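Local coordinates for nidogen (Mus musculus, PDB 1NPE), which is a basement-membrane glycoprotein, also called entactin, whose YWTD beta-propeller domain probably binds laminin, at residues A[39-47]-A[81-91]. Numbering follows the deposited sequence.
Sequences IGLAFDCVD and PEGIALDHLGR
Arg91 grips the carboxylate of Asp44 end-on, the two planes 50° apart: NH2 donates to OD1 at 2.7 Å, nearly in the guanidinium plane but from above the carboxylate, and NH1 makes a longer bond to OD2. Asp44 CG stands anti to the backbone N (chi1 167°), turning the carboxylate over the following turn, where Val46 N meets OD1 from the face opposite Arg91 NH2 and closes an Asx turn. Arg91 NH1 also forms a salt bridge with Asp47 OD2 (3.3 Å), while its NH2 returns to His88 O (2.8 Å). With an alanine at Asp44, Arg91 would probably lose its two-nitrogen grip and Val46 N its acceptor in the Asx turn. Cys45 SG, disulfide-bonded to Cys263, lies over one face of the His88 ring, 3.9 Å from its centroid. Deeper in, Leu86 CD1 lies against the backbone at Phe43 C (3.3 Å), and Ala42 CB makes apolar contacts with Ile84 CG2 and Leu86 CG. One water accepts from Ile84 N and donates to Leu41 O. Strands 39-44 and 81-87, 7° from parallel, open successive propeller blades; side chains and water, rather than direct backbone hydrogen bonds, join them, and the salt bridges between them lie past the strands' C-terminal ends.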
# COMPACT_ATOMS: atom_id res chain seq x y z
N ILE A 39 0.64 5.63 5.72
CA ILE A 39 0.09 5.27 4.42
C ILE A 39 -1.40 5.55 4.30
O ILE A 39 -1.81 6.41 3.52
CB ILE A 39 0.37 3.80 4.08
CG1 ILE A 39 1.88 3.53 4.10
CG2 ILE A 39 -0.21 3.45 2.72
CD1 ILE A 39 2.66 4.21 2.98
N GLY A 40 -2.21 4.84 5.08
CA GLY A 40 -3.65 5.04 5.03
C GLY A 40 -4.18 6.05 6.03
O GLY A 40 -3.63 6.18 7.13
N LEU A 41 -5.24 6.77 5.66
CA LEU A 41 -5.86 7.75 6.54
C LEU A 41 -7.38 7.65 6.50
O LEU A 41 -7.96 7.35 5.46
CB LEU A 41 -5.47 9.18 6.16
CG LEU A 41 -4.06 9.72 6.41
CD1 LEU A 41 -3.99 11.14 5.88
CD2 LEU A 41 -3.71 9.69 7.91
N ALA A 42 -8.01 7.92 7.63
CA ALA A 42 -9.47 7.91 7.73
C ALA A 42 -9.88 8.90 8.81
O ALA A 42 -9.06 9.30 9.64
CB ALA A 42 -10.00 6.50 8.05
N PHE A 43 -11.15 9.30 8.81
CA PHE A 43 -11.61 10.26 9.79
C PHE A 43 -12.96 9.91 10.40
O PHE A 43 -13.93 9.63 9.68
CB PHE A 43 -11.69 11.64 9.13
CG PHE A 43 -12.04 12.75 10.08
CD1 PHE A 43 -11.10 13.23 10.98
CD2 PHE A 43 -13.29 13.33 10.05
CE1 PHE A 43 -11.40 14.27 11.83
CE2 PHE A 43 -13.61 14.39 10.89
CZ PHE A 43 -12.66 14.86 11.78
N ASP A 44 -13.01 9.90 11.73
CA ASP A 44 -14.24 9.60 12.46
C ASP A 44 -14.98 10.91 12.72
O ASP A 44 -14.58 11.70 13.57
CB ASP A 44 -13.91 8.90 13.78
CG ASP A 44 -15.09 8.84 14.73
OD1 ASP A 44 -16.25 8.78 14.27
OD2 ASP A 44 -14.84 8.85 15.96
N CYS A 45 -16.09 11.10 12.01
CA CYS A 45 -16.89 12.32 12.12
C CYS A 45 -17.59 12.60 13.45
O CYS A 45 -17.91 13.75 13.74
CB CYS A 45 -17.91 12.40 10.98
SG CYS A 45 -19.12 11.04 10.95
N VAL A 46 -17.86 11.57 14.26
CA VAL A 46 -18.54 11.81 15.53
C VAL A 46 -17.62 12.34 16.63
O VAL A 46 -17.99 13.27 17.35
CB VAL A 46 -19.33 10.57 16.05
CG1 VAL A 46 -20.01 9.85 14.89
CG2 VAL A 46 -18.44 9.64 16.83
N ASP A 47 -16.41 11.78 16.75
CA ASP A 47 -15.46 12.23 17.78
C ASP A 47 -14.35 13.12 17.22
O ASP A 47 -13.53 13.63 17.98
CB ASP A 47 -14.85 11.03 18.51
CG ASP A 47 -15.82 10.36 19.49
OD1 ASP A 47 -16.74 11.05 19.98
OD2 ASP A 47 -15.64 9.16 19.77
N PRO A 81 -0.32 -2.72 6.53
CA PRO A 81 -1.62 -2.01 6.51
C PRO A 81 -1.51 -0.77 5.63
O PRO A 81 -0.70 0.11 5.88
CB PRO A 81 -1.85 -1.68 7.99
CG PRO A 81 -0.46 -1.47 8.51
CD PRO A 81 0.35 -2.58 7.84
N GLU A 82 -2.32 -0.72 4.57
CA GLU A 82 -2.24 0.39 3.63
C GLU A 82 -3.51 1.17 3.35
O GLU A 82 -3.50 2.09 2.54
CB GLU A 82 -1.67 -0.12 2.32
CG GLU A 82 -0.24 -0.61 2.43
CD GLU A 82 0.23 -1.26 1.17
OE1 GLU A 82 -0.17 -0.82 0.08
OE2 GLU A 82 1.02 -2.21 1.27
N GLY A 83 -4.59 0.77 3.99
CA GLY A 83 -5.86 1.44 3.82
C GLY A 83 -6.67 1.19 5.07
O GLY A 83 -6.58 0.12 5.66
N ILE A 84 -7.42 2.19 5.51
CA ILE A 84 -8.24 2.06 6.70
C ILE A 84 -9.54 2.85 6.52
O ILE A 84 -9.52 3.96 5.98
CB ILE A 84 -7.46 2.51 7.97
CG1 ILE A 84 -8.32 2.36 9.22
CG2 ILE A 84 -6.95 3.95 7.83
CD1 ILE A 84 -7.53 2.49 10.52
N ALA A 85 -10.65 2.22 6.89
CA ALA A 85 -11.98 2.82 6.79
C ALA A 85 -12.72 2.65 8.11
O ALA A 85 -12.42 1.73 8.88
CB ALA A 85 -12.77 2.18 5.66
N LEU A 86 -13.72 3.49 8.36
CA LEU A 86 -14.44 3.42 9.62
C LEU A 86 -15.94 3.24 9.52
O LEU A 86 -16.54 3.49 8.48
CB LEU A 86 -14.18 4.69 10.43
CG LEU A 86 -12.75 5.23 10.52
CD1 LEU A 86 -12.81 6.67 10.92
CD2 LEU A 86 -11.91 4.42 11.51
N ASP A 87 -16.53 2.78 10.61
CA ASP A 87 -17.97 2.62 10.75
C ASP A 87 -18.21 3.54 11.94
O ASP A 87 -18.01 3.13 13.09
CB ASP A 87 -18.35 1.18 11.12
CG ASP A 87 -19.85 1.02 11.42
OD1 ASP A 87 -20.63 1.98 11.29
OD2 ASP A 87 -20.24 -0.10 11.81
N HIS A 88 -18.54 4.79 11.66
CA HIS A 88 -18.78 5.77 12.71
C HIS A 88 -20.03 5.49 13.54
O HIS A 88 -20.18 6.01 14.65
CB HIS A 88 -18.81 7.19 12.12
CG HIS A 88 -19.91 7.40 11.13
ND1 HIS A 88 -21.05 8.11 11.43
CD2 HIS A 88 -20.04 7.01 9.84
CE1 HIS A 88 -21.84 8.14 10.37
NE2 HIS A 88 -21.24 7.48 9.39
N LEU A 89 -20.92 4.64 13.02
CA LEU A 89 -22.15 4.28 13.73
C LEU A 89 -21.90 3.11 14.67
O LEU A 89 -22.12 3.21 15.87
CB LEU A 89 -23.26 3.93 12.74
CG LEU A 89 -23.70 5.11 11.87
CD1 LEU A 89 -24.70 4.63 10.82
CD2 LEU A 89 -24.30 6.22 12.74
N GLY A 90 -21.40 2.01 14.10
CA GLY A 90 -21.10 0.81 14.88
C GLY A 90 -19.83 0.92 15.71
O GLY A 90 -19.57 0.06 16.55
N ARG A 91 -19.04 1.97 15.46
CA ARG A 91 -17.79 2.22 16.19
C ARG A 91 -16.69 1.19 15.89
O ARG A 91 -16.10 0.63 16.82
CB ARG A 91 -18.05 2.25 17.71
CG ARG A 91 -19.08 3.28 18.19
CD ARG A 91 -18.48 4.67 18.31
NE ARG A 91 -18.44 5.37 17.03
CZ ARG A 91 -17.68 6.42 16.77
NH1 ARG A 91 -16.86 6.93 17.69
NH2 ARG A 91 -17.74 6.99 15.57
O HOH W 1 -7.73 4.79 3.96